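Local structure of metal transporter CNNM3 (6DFD) at residues Gln85-Asp90 with Ala96-Leu101; Val119-Gly124 with Phe130-Phe135; Glu71-His76 with Leu203-Ala208. The protein belongs to the CNNM metal transporters, linked to magnesium efflux, and has a cyclic nucleotide-binding homology domain that mediates dimerization. The protein carries 6 engineered substitutions. All coordinates share one frame; numbering follows the deposited sequence.

Interaction 1 (Gln85-Asp90 with Ala96-Leu101); sequences QEVRFD and ATHHYL
Phe89 lies on the imidazole of His99 in an offset stack, ring centroids 4.5 Å apart and planes inclined by 21°. The overlap involves one side of the phenyl ring: Phe89 CD1 and His99 CE1 come within 3.5 Å. Ala96 CB sits over the centre of the opposite imidazole face, so the ring is sandwiched.

Two hydrogen bonds use the neighbouring histidines in opposite senses. His99 NE2 accepts Asp90 N at 3.0 Å in an almost straight bond (177°), with the donor tilted from the imidazole plane. His98 NE2 donates to Arg88 O at 2.7 Å, and this oxygen lies close to the His98 ring plane. His98 CG stands between its own backbone N and carbonyl carbon (chi1 74°), which swings the ring to the chain at Arg88.

At the strand end of the contact Val87 CG2 rests 3.9 Å from Leu101 CD2, an apolar touch, while Val87 CG1 lies against a carbonyl, 3.7 Å from His98 O. Val87 and Leu101 also touch Leu189 on the neighbouring strand 189-195, so this corner of the barrel joins strand 84-87 to the 3-10 turn leading into strand 100-102.

A leucine in place of His99 would probably leave Asp90 N and Arg94 O without their mate and Phe89 without its flat partner. His99 ND1 bonds to Arg94 O while NE2 accepts, a pattern consistent with a neutral ring protonated at ND1; turning the ring over would bring CE1 to Asp90 N and CD2 to Arg94 O and lose both bonds, so its orientation is probably fixed.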
# COMPACT_ATOMS: atom_id res chain seq x y z
N GLN A 85 -19.20 -5.16 6.45
CA GLN A 85 -19.61 -3.83 6.03
C GLN A 85 -19.33 -3.68 4.54
O GLN A 85 -18.62 -4.48 3.93
CB GLN A 85 -18.89 -2.74 6.81
CG GLN A 85 -19.07 -2.81 8.34
CD GLN A 85 -20.34 -2.16 8.83
OE1 GLN A 85 -21.18 -1.71 8.05
NE2 GLN A 85 -20.49 -2.10 10.15
N GLU A 86 -19.90 -2.64 3.96
CA GLU A 86 -19.67 -2.35 2.56
C GLU A 86 -19.39 -0.87 2.39
O GLU A 86 -19.71 -0.05 3.26
CB GLU A 86 -20.87 -2.74 1.69
CG GLU A 86 -22.14 -1.95 2.03
CD GLU A 86 -23.26 -2.18 1.03
OE1 GLU A 86 -22.99 -2.70 -0.07
OE2 GLU A 86 -24.42 -1.84 1.36
N VAL A 87 -18.79 -0.54 1.26
CA VAL A 87 -18.77 0.82 0.76
C VAL A 87 -19.48 0.76 -0.58
O VAL A 87 -19.09 -0.02 -1.46
CB VAL A 87 -17.34 1.38 0.63
CG1 VAL A 87 -17.35 2.72 -0.11
CG2 VAL A 87 -16.73 1.55 2.01
N ARG A 88 -20.54 1.54 -0.71
CA ARG A 88 -21.23 1.72 -1.98
C ARG A 88 -20.53 2.85 -2.71
O ARG A 88 -20.55 4.00 -2.26
CB ARG A 88 -22.70 2.03 -1.75
CG ARG A 88 -23.42 0.96 -0.97
CD ARG A 88 -24.90 1.04 -1.22
NE ARG A 88 -25.21 0.81 -2.63
CZ ARG A 88 -26.40 1.05 -3.18
NH1 ARG A 88 -27.39 1.53 -2.44
NH2 ARG A 88 -26.58 0.82 -4.47
N PHE A 89 -19.89 2.53 -3.82
CA PHE A 89 -19.06 3.50 -4.50
C PHE A 89 -19.92 4.38 -5.40
O PHE A 89 -20.68 3.88 -6.23
CB PHE A 89 -17.97 2.79 -5.30
CG PHE A 89 -16.99 3.73 -5.92
CD1 PHE A 89 -16.05 4.37 -5.14
CD2 PHE A 89 -17.03 3.99 -7.28
CE1 PHE A 89 -15.15 5.24 -5.71
CE2 PHE A 89 -16.13 4.87 -7.84
CZ PHE A 89 -15.19 5.49 -7.06
N ASP A 90 -19.80 5.69 -5.22
CA ASP A 90 -20.57 6.68 -5.98
C ASP A 90 -19.67 7.20 -7.09
O ASP A 90 -18.84 8.08 -6.88
CB ASP A 90 -21.04 7.81 -5.07
CG ASP A 90 -21.87 8.85 -5.80
OD1 ASP A 90 -21.98 8.79 -7.04
OD2 ASP A 90 -22.42 9.74 -5.11
N ALA A 96 -16.26 11.27 -2.38
CA ALA A 96 -17.28 11.36 -1.35
C ALA A 96 -16.72 10.89 -0.01
O ALA A 96 -15.87 10.00 0.06
CB ALA A 96 -18.50 10.51 -1.72
N THR A 97 -17.23 11.49 1.07
CA THR A 97 -16.67 11.20 2.38
C THR A 97 -16.77 9.72 2.73
O THR A 97 -15.85 9.16 3.34
CB THR A 97 -17.38 12.04 3.44
OG1 THR A 97 -18.79 11.89 3.30
CG2 THR A 97 -17.01 13.51 3.28
N HIS A 98 -17.88 9.07 2.38
CA HIS A 98 -18.04 7.67 2.76
C HIS A 98 -17.10 6.73 2.00
O HIS A 98 -17.05 5.54 2.32
CB HIS A 98 -19.50 7.25 2.56
CG HIS A 98 -19.90 7.05 1.13
ND1 HIS A 98 -20.15 8.11 0.28
CD2 HIS A 98 -20.10 5.93 0.40
CE1 HIS A 98 -20.48 7.64 -0.92
NE2 HIS A 98 -20.46 6.32 -0.86
N HIS A 99 -16.35 7.24 1.02
CA HIS A 99 -15.34 6.43 0.35
C HIS A 99 -14.05 6.29 1.15
O HIS A 99 -13.23 5.41 0.84
CB HIS A 99 -14.99 7.05 -1.01
CG HIS A 99 -16.12 7.00 -1.99
ND1 HIS A 99 -16.07 7.65 -3.20
CD2 HIS A 99 -17.31 6.37 -1.94
CE1 HIS A 99 -17.20 7.44 -3.85
NE2 HIS A 99 -17.97 6.66 -3.11
N TYR A 100 -13.85 7.11 2.17
CA TYR A 100 -12.60 7.10 2.92
C TYR A 100 -12.71 6.13 4.09
O TYR A 100 -13.59 6.27 4.94
CB TYR A 100 -12.24 8.50 3.42
CG TYR A 100 -11.81 9.40 2.29
CD1 TYR A 100 -12.75 10.07 1.53
CD2 TYR A 100 -10.47 9.55 1.97
CE1 TYR A 100 -12.37 10.88 0.48
CE2 TYR A 100 -10.08 10.37 0.92
CZ TYR A 100 -11.03 11.03 0.18
OH TYR A 100 -10.66 11.84 -0.86
N LEU A 101 -11.80 5.17 4.12
CA LEU A 101 -11.69 4.25 5.25
C LEU A 101 -10.75 4.77 6.33
O LEU A 101 -10.98 4.55 7.52
CB LEU A 101 -11.19 2.89 4.75
CG LEU A 101 -11.97 2.22 3.62
CD1 LEU A 101 -11.38 0.85 3.31
CD2 LEU A 101 -13.45 2.11 3.98

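Interaction 2 (Val119-Gly124 with Phe130-Phe135); sequences VEVEIG and FENGAF
Phe130 lays the far end of its ring beside Ile123, where the branch methyl CG2 approaches obliquely, 3.7 Å from Phe130 CE2. The ring reaches back along the neighbouring strand because Phe130 CG stands between its own backbone N and carbonyl carbon (chi1 47°). Val121 also comes at this ring obliquely, its CB 4.3 Å from Phe130 CE1. Farther along this face, Val119 CG2 meets Asn132 CB at 4.0 Å, the two side chains slanting across each other.

Beneath these groups the backbones form the antiparallel beta hairpin of strands 119-123 and 128-132. Val119 and Asn132 are a hydrogen-bonded pair: Val119 N reaches Asn132 O at 2.9 Å, and Asn132 N returns to Val119 O. Val121 and Phe130 repeat the reciprocal pattern, and all four bonds have the same length. Between them, Glu120 and Glu131 make the non-hydrogen-bonded pair, where Glu131 CA directs a C-H toward Val119 O at 3.3 Å.

The two faces differ sharply. Glu120 and Glu131 stand on one, their OE1 atoms 6.6 Å apart, and Glu131 OE2 turns to a salt bridge with Arg118. On the other face, Val119 and Val121 pack on Val183 of the adjacent strand 181-185 and on Tyr138. Phe130 there meets Phe130 of the second subunit, with the ring planes at about 65°, while Ile123 packs on Ile123 and Asn132 on Phe130 of that subunit.

The chemistry thus divides the labour: backbone bonds set the register of the outer strand, while a largely apolar patch of Ile123 and Phe130, with Asn132 beside it, faces its copy, consistent with the domain's part in dimerization.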
# COMPACT_ATOMS: atom_id res chain seq x y z
N VAL A 119 -8.75 -0.07 -3.44
CA VAL A 119 -8.54 1.18 -2.71
C VAL A 119 -7.23 1.80 -3.16
O VAL A 119 -6.31 1.12 -3.64
CB VAL A 119 -8.52 0.96 -1.18
CG1 VAL A 119 -9.87 0.50 -0.68
CG2 VAL A 119 -7.43 -0.02 -0.79
N GLU A 120 -7.15 3.12 -3.02
CA GLU A 120 -5.91 3.85 -3.17
C GLU A 120 -5.41 4.22 -1.78
O GLU A 120 -6.19 4.71 -0.95
CB GLU A 120 -6.09 5.11 -4.01
CG GLU A 120 -4.81 5.95 -4.14
CD GLU A 120 -5.00 7.17 -5.03
OE1 GLU A 120 -4.82 7.05 -6.26
OE2 GLU A 120 -5.33 8.25 -4.49
N VAL A 121 -4.13 3.98 -1.55
CA VAL A 121 -3.48 4.26 -0.29
C VAL A 121 -2.43 5.32 -0.56
O VAL A 121 -1.63 5.18 -1.50
CB VAL A 121 -2.82 3.01 0.31
CG1 VAL A 121 -2.26 3.30 1.68
CG2 VAL A 121 -3.80 1.85 0.35
N GLU A 122 -2.41 6.37 0.25
CA GLU A 122 -1.30 7.32 0.26
C GLU A 122 -0.70 7.30 1.66
O GLU A 122 -1.42 7.52 2.64
CB GLU A 122 -1.76 8.72 -0.16
CG GLU A 122 -2.66 9.42 0.82
CD GLU A 122 -1.90 10.42 1.67
OE1 GLU A 122 -1.69 10.13 2.87
OE2 GLU A 122 -1.51 11.48 1.13
N ILE A 123 0.60 7.03 1.75
CA ILE A 123 1.17 6.57 3.01
C ILE A 123 2.58 7.09 3.19
O ILE A 123 3.33 7.29 2.22
CB ILE A 123 1.13 5.02 3.08
CG1 ILE A 123 1.63 4.55 4.44
CG2 ILE A 123 1.95 4.42 1.96
CD1 ILE A 123 1.10 3.20 4.84
N GLY A 124 2.95 7.31 4.46
CA GLY A 124 4.30 7.67 4.82
C GLY A 124 4.54 9.17 4.71
O GLY A 124 3.66 9.95 4.33
N PHE A 130 -0.35 4.14 -3.93
CA PHE A 130 -0.47 2.92 -4.72
C PHE A 130 -1.82 2.28 -4.44
O PHE A 130 -2.49 2.58 -3.45
CB PHE A 130 0.68 1.95 -4.44
CG PHE A 130 0.98 1.74 -2.99
CD1 PHE A 130 0.26 0.83 -2.24
CD2 PHE A 130 1.99 2.46 -2.37
CE1 PHE A 130 0.54 0.64 -0.90
CE2 PHE A 130 2.27 2.28 -1.04
CZ PHE A 130 1.55 1.36 -0.30
N GLU A 131 -2.22 1.41 -5.36
CA GLU A 131 -3.52 0.77 -5.31
C GLU A 131 -3.40 -0.62 -4.71
O GLU A 131 -2.46 -1.36 -5.02
CB GLU A 131 -4.13 0.68 -6.72
CG GLU A 131 -5.49 -0.00 -6.77
CD GLU A 131 -6.16 0.14 -8.13
OE1 GLU A 131 -5.75 1.04 -8.90
OE2 GLU A 131 -7.08 -0.65 -8.43
N ASN A 132 -4.35 -0.97 -3.86
CA ASN A 132 -4.41 -2.26 -3.19
C ASN A 132 -5.76 -2.89 -3.45
O ASN A 132 -6.76 -2.18 -3.67
CB ASN A 132 -4.20 -2.13 -1.69
CG ASN A 132 -2.73 -2.06 -1.30
OD1 ASN A 132 -1.84 -2.33 -2.11
ND2 ASN A 132 -2.48 -1.71 -0.05
N GLY A 133 -5.81 -4.22 -3.41
CA GLY A 133 -7.01 -4.97 -3.67
C GLY A 133 -7.36 -5.91 -2.53
O GLY A 133 -7.07 -5.66 -1.34
N ALA A 134 -7.97 -7.03 -2.91
CA ALA A 134 -8.60 -7.91 -1.94
C ALA A 134 -7.55 -8.50 -1.01
O ALA A 134 -6.44 -8.85 -1.43
CB ALA A 134 -9.34 -9.04 -2.67
N PHE A 135 -7.91 -8.57 0.27
CA PHE A 135 -7.16 -9.18 1.36
C PHE A 135 -5.96 -8.35 1.77
O PHE A 135 -5.11 -8.82 2.54
CB PHE A 135 -6.80 -10.64 1.02
CG PHE A 135 -7.91 -11.60 1.39
CD1 PHE A 135 -9.03 -11.71 0.59
CD2 PHE A 135 -7.87 -12.31 2.57
CE1 PHE A 135 -10.09 -12.55 0.95
CE2 PHE A 135 -8.92 -13.15 2.93
CZ PHE A 135 -10.02 -13.27 2.12

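Interaction 3 (Glu71-His76 with Leu203-Ala208); sequences EKVLLH and LMATRA. Engineered in segment 203-208: Met204 (natural residue Leu).
Val73 meets Thr206 almost entirely through the threonine hydroxyl. Thr206 OG1 lies 3.6 Å from Val73 CG1, nearly the same distance from Val73 CB, and 3.7 Å from Val73 CG2, so the oxygen is set against the whole isopropyl head. The CG2 branch also approaches the opposing backbone, 4.0 Å from Thr206 CA. Val73 CG1 is anti to its own amide nitrogen (chi1 170°), which lets this methyl reach along the other helix as far as Ala205, its CB 4.2 Å away. With such short side chains the backbones come close, Val73 CA and Thr206 CA being 6.2 Å apart. These touches are van der Waals in kind.

A second shell explains how a hydroxyl can face a valine. Thr206 OG1 bonds to Ala202 O one turn back in its own helix and weakly to Ser70 N, so its polar needs are met along the rim of the contact. Ser70 also serves the other partner: its OG bonds to Val73 N at the start of helix 71-78, and the one residue therefore touches both sides.

The contact joins two of the helices that accompany the beta-barrel of this cyclic nucleotide-binding homology domain, helix 71-78 leading toward the first barrel strand and helix 196-207 following the last. It is a surface contact, in which Ala205 is exposed.

Farther out, Leu74, next along from Val73, turns into the protein and packs on Gln54, Leu57 and Ser58 of helix 47-60, which Glu71 OE2 also grips through a salt bridge to Arg55 and a hydrogen bond to Gln54.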
# COMPACT_ATOMS: atom_id res chain seq x y z
N GLU A 71 -8.97 -19.45 17.14
CA GLU A 71 -9.51 -19.45 15.79
C GLU A 71 -11.02 -19.52 15.82
O GLU A 71 -11.70 -18.91 14.99
CB GLU A 71 -8.91 -20.61 15.00
CG GLU A 71 -7.44 -20.47 14.76
CD GLU A 71 -6.93 -21.43 13.71
OE1 GLU A 71 -6.21 -22.38 14.07
OE2 GLU A 71 -7.25 -21.25 12.51
N LYS A 72 -11.58 -20.24 16.79
CA LYS A 72 -13.03 -20.36 16.90
C LYS A 72 -13.66 -19.01 17.25
O LYS A 72 -14.69 -18.63 16.68
CB LYS A 72 -13.37 -21.41 17.95
CG LYS A 72 -14.86 -21.62 18.20
CD LYS A 72 -15.07 -22.29 19.55
CE LYS A 72 -16.34 -23.12 19.59
NZ LYS A 72 -17.54 -22.36 19.13
N VAL A 73 -13.06 -18.30 18.21
CA VAL A 73 -13.58 -17.00 18.61
C VAL A 73 -13.47 -16.01 17.45
O VAL A 73 -14.39 -15.22 17.19
CB VAL A 73 -12.84 -16.49 19.86
CG1 VAL A 73 -13.19 -15.04 20.15
CG2 VAL A 73 -13.19 -17.36 21.05
N LEU A 74 -12.35 -16.05 16.74
CA LEU A 74 -12.19 -15.15 15.60
C LEU A 74 -13.24 -15.43 14.54
O LEU A 74 -13.83 -14.50 13.98
CB LEU A 74 -10.79 -15.30 15.01
CG LEU A 74 -10.52 -14.39 13.79
CD1 LEU A 74 -10.78 -12.92 14.12
CD2 LEU A 74 -9.08 -14.58 13.34
N LEU A 75 -13.47 -16.71 14.22
CA LEU A 75 -14.47 -17.00 13.20
C LEU A 75 -15.83 -16.49 13.64
O LEU A 75 -16.56 -15.85 12.86
CB LEU A 75 -14.52 -18.50 12.91
CG LEU A 75 -15.50 -18.91 11.81
CD1 LEU A 75 -15.14 -18.28 10.47
CD2 LEU A 75 -15.54 -20.43 11.68
N HIS A 76 -16.19 -16.73 14.91
CA HIS A 76 -17.45 -16.21 15.43
C HIS A 76 -17.53 -14.69 15.30
O HIS A 76 -18.58 -14.14 14.97
CB HIS A 76 -17.60 -16.64 16.89
CG HIS A 76 -18.89 -16.22 17.51
ND1 HIS A 76 -18.95 -15.40 18.62
CD2 HIS A 76 -20.18 -16.52 17.20
CE1 HIS A 76 -20.21 -15.21 18.96
NE2 HIS A 76 -20.98 -15.88 18.11
N LEU A 203 -10.98 -10.80 22.82
CA LEU A 203 -9.89 -11.31 23.64
C LEU A 203 -10.41 -11.81 24.97
O LEU A 203 -9.93 -12.82 25.50
CB LEU A 203 -8.82 -10.24 23.87
CG LEU A 203 -7.94 -9.81 22.70
CD1 LEU A 203 -6.87 -8.88 23.22
CD2 LEU A 203 -7.30 -11.00 22.00
N MSE A 204 -11.38 -11.11 25.55
CA MSE A 204 -11.95 -11.57 26.81
C MSE A 204 -12.78 -12.85 26.59
O MSE A 204 -12.81 -13.74 27.44
CB MSE A 204 -12.80 -10.46 27.45
CG MSE A 204 -12.00 -9.20 27.79
SE MSE A 204 -10.69 -9.44 29.23
CE MSE A 204 -9.09 -9.84 28.18
N ALA A 205 -13.43 -12.95 25.42
CA ALA A 205 -14.19 -14.16 25.10
C ALA A 205 -13.27 -15.37 24.97
O ALA A 205 -13.62 -16.47 25.40
CB ALA A 205 -15.00 -13.96 23.82
N THR A 206 -12.10 -15.19 24.35
CA THR A 206 -11.12 -16.27 24.28
C THR A 206 -10.72 -16.74 25.67
O THR A 206 -10.41 -17.92 25.86
CB THR A 206 -9.89 -15.80 23.49
OG1 THR A 206 -10.29 -15.44 22.16
CG2 THR A 206 -8.83 -16.90 23.40
N ARG A 207 -10.73 -15.84 26.65
CA ARG A 207 -10.40 -16.21 28.02
C ARG A 207 -11.55 -16.95 28.71
O ARG A 207 -11.31 -17.73 29.64
CB ARG A 207 -10.03 -14.97 28.83
N ALA A 208 -12.78 -16.73 28.26
CA ALA A 208 -13.95 -17.39 28.84
C ALA A 208 -14.78 -18.06 27.76
O ALA A 208 -14.56 -19.22 27.42
CB ALA A 208 -14.79 -16.38 29.62

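Interactions 1 and 2 belong to the barrel and touch where Leu101 CD1 lies 4.3 Å from Val119 CG1; both connect to strand 181-185. Interaction 2 is mostly buried and rests on regular strand pairing, one face reaching the second subunit. Interaction 1 is only partly buried and, at a corner between sheets, replaces ladder bonds by histidine side chains that bond to backbone atoms. Interaction 3 lies on the opposite side of the chain's centre, about 29 Å from each of the others between centres, and is a small surface meeting of helices without direct polar bonds. It brings together segments that flank the barrel in sequence.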